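Local coordinates for calcium homeostasis modulator protein 5 (Homo sapiens, PDB 7D60), which forms large-pore cation channels in the membrane as cone-shaped assemblies of eleven subunits, with gating and conductance probably regulated by membrane lipids, at the interface of chains A and B. Coordinates in Å, arbitrary orientation; residue numbers count along the deposited sequence, not the author numbering. Chains: chain A/B, Calcium homeostasis modulator protein 5.

Contact 1: the interface of chains A and B. Residues chain A 218, 282, 285-286; chain B 237, 240-241, 251.
B:Asn241, B:Arg240 and B:Leu237 lie in the long cytoplasmic helix 209-246 of a CALHM-family subunit and face A:Tyr218, from the neighbour's copy of that helix, together with A:His282, A:Val285 and A:Asp286 of the neighbour's C-terminal helix 280-287; all seven have helical backbone torsions, whereas B:Pro251 is extended in a loop. The two chains are adjacent members of the undecamer. B:Asn241 reaches out between the ring of A:Tyr218 and the imidazole of A:His282. Its amide ND2 donates to the phenol OH of A:Tyr218 at 3.0 Å, with 154° at the hydrogen and the oxygen lying in the amide plane. The amide meets the phenol at its hydroxyl tip, the ring and amide planes nearly perpendicular. On the other flank the same ND2 lies 3.5 Å from CD2 of A:His282, a contact without a hydrogen bond. B:Leu237 packs CG 4.0 Å from CE1 of A:Tyr218, and its CD2 sits over one face of the ring, toward the rim. B:Arg240 leaves its helix with CG anti to the backbone N (chi1 -176°) and bends at its third torsion to bring NH2 to A:Asp286. NH2 donates to carboxylate OD1 at 2.6 Å in a salt bridge, met on the syn side; the carboxylate stands at the guanidinium edge, the two planes 67° apart and the bond tilted somewhat from both. NH2 also makes a weak hydrogen bond to OD1 of B:Asn241 and may help steady that amide. A:Val285 splits its branches: CG1 meets CG of B:Pro251 at 3.8 Å, while CG2 lies 3.7 Å from the carbonyl O of B:Asn241.

Contact 2: the interface of chains A and B. Residues chain A 173-174, 177-178, 181; chain B 42, 44, 46, 50.
B:Glu46 meets A:Ser174 and A:Ala177 where the extracellular ends of transmembrane helices S2 and S4 of adjacent CALHM subunits come together. The glutamate stands in the turn just ahead of helix 47-68, and its partners lie near the start of helix 168-203. From CB, its first torsion sets CG between the backbone N and the carbonyl carbon (chi1 48°), and the chain then runs straight, making CB and CG a spacer that carries CD and the carboxylate to the neighbour's helix. CD comes 4.2 Å from the hydroxyl OG of A:Ser174. At the tip, OE1 and OE2 both stand 3.9 Å from the backbone O of A:Ser174, without a hydrogen bond to it. OE1 also takes a weak hydrogen bond from A:Ser174 OG at 3.4 Å, and the amide NE2 of A:Gln178 stands farther off, 4.1 Å from OE1. The amide and carboxylate planes are within 18° of parallel although the two chains cross almost at right angles. OE2 also lies 3.6 Å from the methyl CB of A:Ala177. That methyl is shared with B:Tyr50, four residues on, in the first turn of helix 47-68. With CG anti to the backbone N (chi1 -179°), the tyrosine ring is carried out to the neighbour, and the methyl CB lies over one face toward the rim, 3.8 Å from CD2 and equally near CE2. At the other end of the patch B:Pro42, flanked by two disulfide-bonded cysteines, puts ring atom CB 4.0 Å from the carbonyl O of A:Leu173.

Contact 1: the interface of chains A and B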
loop_
_atom_site.group_PDB
_atom_site.type_symbol
_atom_site.label_atom_id
_atom_site.label_comp_id
_atom_site.label_asym_id
_atom_site.label_seq_id
_atom_site.Cartn_x
_atom_site.Cartn_y
_atom_site.Cartn_z
ATOM N N TYR A 218 4.650 23.494 45.147
ATOM C CA TYR A 218 3.789 24.652 45.343
ATOM C C TYR A 218 4.082 25.738 44.322
ATOM O O TYR A 218 3.158 26.350 43.782
ATOM C CB TYR A 218 3.946 25.203 46.756
ATOM C CG TYR A 218 3.266 26.533 46.930
ATOM C CD1 TYR A 218 1.888 26.634 46.885
ATOM C CD2 TYR A 218 3.999 27.692 47.106
ATOM C CE1 TYR A 218 1.260 27.846 47.025
ATOM C CE2 TYR A 218 3.378 28.908 47.251
ATOM C CZ TYR A 218 2.009 28.977 47.209
ATOM O OH TYR A 218 1.383 30.186 47.352
ATOM N N HIS A 282 2.553 34.293 49.306
ATOM C CA HIS A 282 2.168 33.677 50.570
ATOM C C HIS A 282 2.498 34.587 51.745
ATOM O O HIS A 282 1.770 34.618 52.740
ATOM C CB HIS A 282 2.877 32.328 50.698
ATOM C CG HIS A 282 2.428 31.486 51.852
ATOM N ND1 HIS A 282 3.105 30.354 52.241
ATOM C CD2 HIS A 282 1.369 31.592 52.686
ATOM C CE1 HIS A 282 2.493 29.806 53.272
ATOM N NE2 HIS A 282 1.437 30.540 53.565
ATOM N N VAL A 285 0.033 37.769 52.144
ATOM C CA VAL A 285 -1.311 37.398 52.570
ATOM C C VAL A 285 -1.333 37.080 54.059
ATOM O O VAL A 285 -2.220 37.534 54.789
ATOM C CB VAL A 285 -1.820 36.226 51.712
ATOM C CG1 VAL A 285 -3.078 35.630 52.286
ATOM C CG2 VAL A 285 -2.095 36.706 50.315
ATOM N N ASP A 286 -0.340 36.334 54.541
ATOM C CA ASP A 286 -0.311 35.940 55.944
ATOM C C ASP A 286 0.051 37.098 56.860
ATOM O O ASP A 286 -0.403 37.141 58.008
ATOM C CB ASP A 286 0.679 34.797 56.143
ATOM C CG ASP A 286 0.079 33.451 55.825
ATOM O OD1 ASP A 286 -1.153 33.373 55.651
ATOM O OD2 ASP A 286 0.839 32.467 55.746
ATOM N N LEU B 237 -3.443 25.256 49.118
ATOM C CA LEU B 237 -2.734 26.434 49.593
ATOM C C LEU B 237 -2.695 27.537 48.546
ATOM O O LEU B 237 -2.775 28.717 48.892
ATOM C CB LEU B 237 -1.313 26.056 50.013
ATOM C CG LEU B 237 -0.440 27.143 50.630
ATOM C CD1 LEU B 237 -1.137 27.771 51.812
ATOM C CD2 LEU B 237 0.897 26.578 51.039
ATOM N N ARG B 240 -6.098 29.239 48.411
ATOM C CA ARG B 240 -6.332 30.118 49.548
ATOM C C ARG B 240 -5.621 31.449 49.373
ATOM O O ARG B 240 -6.174 32.500 49.704
ATOM C CB ARG B 240 -5.870 29.433 50.830
ATOM C CG ARG B 240 -6.146 30.204 52.093
ATOM C CD ARG B 240 -5.308 29.676 53.227
ATOM N NE ARG B 240 -3.997 30.309 53.267
ATOM C CZ ARG B 240 -3.505 30.929 54.329
ATOM N NH1 ARG B 240 -4.207 30.987 55.445
ATOM N NH2 ARG B 240 -2.307 31.482 54.280
ATOM N N ASN B 241 -4.396 31.425 48.855
ATOM C CA ASN B 241 -3.594 32.638 48.773
ATOM C C ASN B 241 -4.062 33.568 47.666
ATOM O O ASN B 241 -3.835 34.776 47.746
ATOM C CB ASN B 241 -2.126 32.282 48.560
ATOM C CG ASN B 241 -1.473 31.759 49.807
ATOM O OD1 ASN B 241 -1.956 31.979 50.911
ATOM N ND2 ASN B 241 -0.366 31.062 49.641
ATOM N N PRO B 251 -7.120 35.683 55.749
ATOM C CA PRO B 251 -7.260 34.252 55.483
ATOM C C PRO B 251 -7.499 33.413 56.727
ATOM O O PRO B 251 -7.102 33.753 57.842
ATOM C CB PRO B 251 -5.907 33.902 54.851
ATOM C CG PRO B 251 -4.950 34.847 55.496
ATOM C CD PRO B 251 -5.711 36.070 55.938
#

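Contact 2: the interface of chains A and B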
loop_
_atom_site.group_PDB
_atom_site.type_symbol
_atom_site.label_atom_id
_atom_site.label_comp_id
_atom_site.label_asym_id
_atom_site.label_seq_id
_atom_site.Cartn_x
_atom_site.Cartn_y
_atom_site.Cartn_z
ATOM N N LEU A 173 48.228 16.822 10.854
ATOM C CA LEU A 173 47.854 15.866 11.884
ATOM C C LEU A 173 48.341 16.287 13.255
ATOM O O LEU A 173 47.764 15.871 14.262
ATOM C CB LEU A 173 48.416 14.482 11.555
ATOM C CG LEU A 173 47.668 13.635 10.530
ATOM C CD1 LEU A 173 48.211 12.226 10.532
ATOM C CD2 LEU A 173 46.180 13.632 10.794
ATOM N N SER A 174 49.385 17.104 13.315
ATOM C CA SER A 174 49.892 17.571 14.595
ATOM C C SER A 174 49.094 18.749 15.129
ATOM O O SER A 174 49.136 19.024 16.330
ATOM C CB SER A 174 51.364 17.952 14.459
ATOM O OG SER A 174 51.870 18.474 15.670
ATOM N N ALA A 177 45.376 17.291 16.239
ATOM C CA ALA A 177 45.422 16.560 17.493
ATOM C C ALA A 177 45.663 17.452 18.696
ATOM O O ALA A 177 45.329 17.056 19.813
ATOM C CB ALA A 177 46.512 15.487 17.443
ATOM N N GLN A 178 46.243 18.632 18.503
ATOM C CA GLN A 178 46.366 19.587 19.594
ATOM C C GLN A 178 45.029 20.214 19.951
ATOM O O GLN A 178 44.832 20.629 21.095
ATOM C CB GLN A 178 47.355 20.686 19.225
ATOM C CG GLN A 178 48.755 20.465 19.714
ATOM C CD GLN A 178 49.716 21.493 19.164
ATOM O OE1 GLN A 178 49.308 22.447 18.511
ATOM N NE2 GLN A 178 51.000 21.303 19.426
ATOM N N ILE A 181 42.794 17.635 22.075
ATOM C CA ILE A 181 43.186 17.521 23.472
ATOM C C ILE A 181 42.605 18.678 24.275
ATOM O O ILE A 181 42.128 18.493 25.400
ATOM C CB ILE A 181 44.721 17.434 23.574
ATOM C CG1 ILE A 181 45.199 16.078 23.066
ATOM C CG2 ILE A 181 45.213 17.641 24.987
ATOM C CD1 ILE A 181 46.680 16.003 22.858
ATOM N N PRO B 42 48.223 10.730 15.358
ATOM C CA PRO B 42 49.390 11.368 14.757
ATOM C C PRO B 42 50.579 10.418 14.851
ATOM O O PRO B 42 50.486 9.302 15.348
ATOM C CB PRO B 42 49.584 12.612 15.617
ATOM C CG PRO B 42 49.116 12.200 16.942
ATOM C CD PRO B 42 48.010 11.202 16.733
ATOM N N SER B 44 53.813 11.509 16.052
ATOM C CA SER B 44 54.682 12.504 16.646
ATOM C C SER B 44 55.095 12.042 18.035
ATOM O O SER B 44 54.859 10.900 18.429
ATOM C CB SER B 44 53.967 13.853 16.705
ATOM O OG SER B 44 53.482 14.230 15.429
ATOM N N GLU B 46 53.683 13.326 20.563
ATOM C CA GLU B 46 52.448 13.464 21.323
ATOM C C GLU B 46 51.519 12.274 21.127
ATOM O O GLU B 46 50.298 12.433 21.149
ATOM C CB GLU B 46 51.732 14.757 20.942
ATOM C CG GLU B 46 51.608 14.973 19.440
ATOM C CD GLU B 46 50.861 16.250 19.083
ATOM O OE1 GLU B 46 51.520 17.281 18.833
ATOM O OE2 GLU B 46 49.613 16.217 19.047
ATOM N N TYR B 50 47.815 11.753 23.411
ATOM C CA TYR B 50 46.624 11.768 22.571
ATOM C C TYR B 50 45.775 10.517 22.753
ATOM O O TYR B 50 44.545 10.604 22.795
ATOM C CB TYR B 50 47.029 11.925 21.110
ATOM C CG TYR B 50 45.879 11.974 20.147
ATOM C CD1 TYR B 50 45.600 10.904 19.324
ATOM C CD2 TYR B 50 45.079 13.094 20.052
ATOM C CE1 TYR B 50 44.564 10.951 18.433
ATOM C CE2 TYR B 50 44.032 13.145 19.167
ATOM C CZ TYR B 50 43.780 12.069 18.363
ATOM O OH TYR B 50 42.738 12.108 17.476
#

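The C-alpha centres of contact 1 and contact 2 are about 62 Å apart, and the two share no residue or helix. Contact 1 joins the cytoplasmic parts of neighbouring subunits through helices 209-246 and 280-287; contact 2 joins them at the extracellular ends of helices 47-68 and 168-203. Helices 168-203 and 209-246 follow one another in the chain, connecting the two regions within each subunit. One pair of neighbours is therefore held at widely separated levels, by a salt bridge and a hydrogen bond on the cytoplasmic side and by a weak hydrogen bond and apolar contacts on the extracellular side, and the set recurs around the eleven-membered channel.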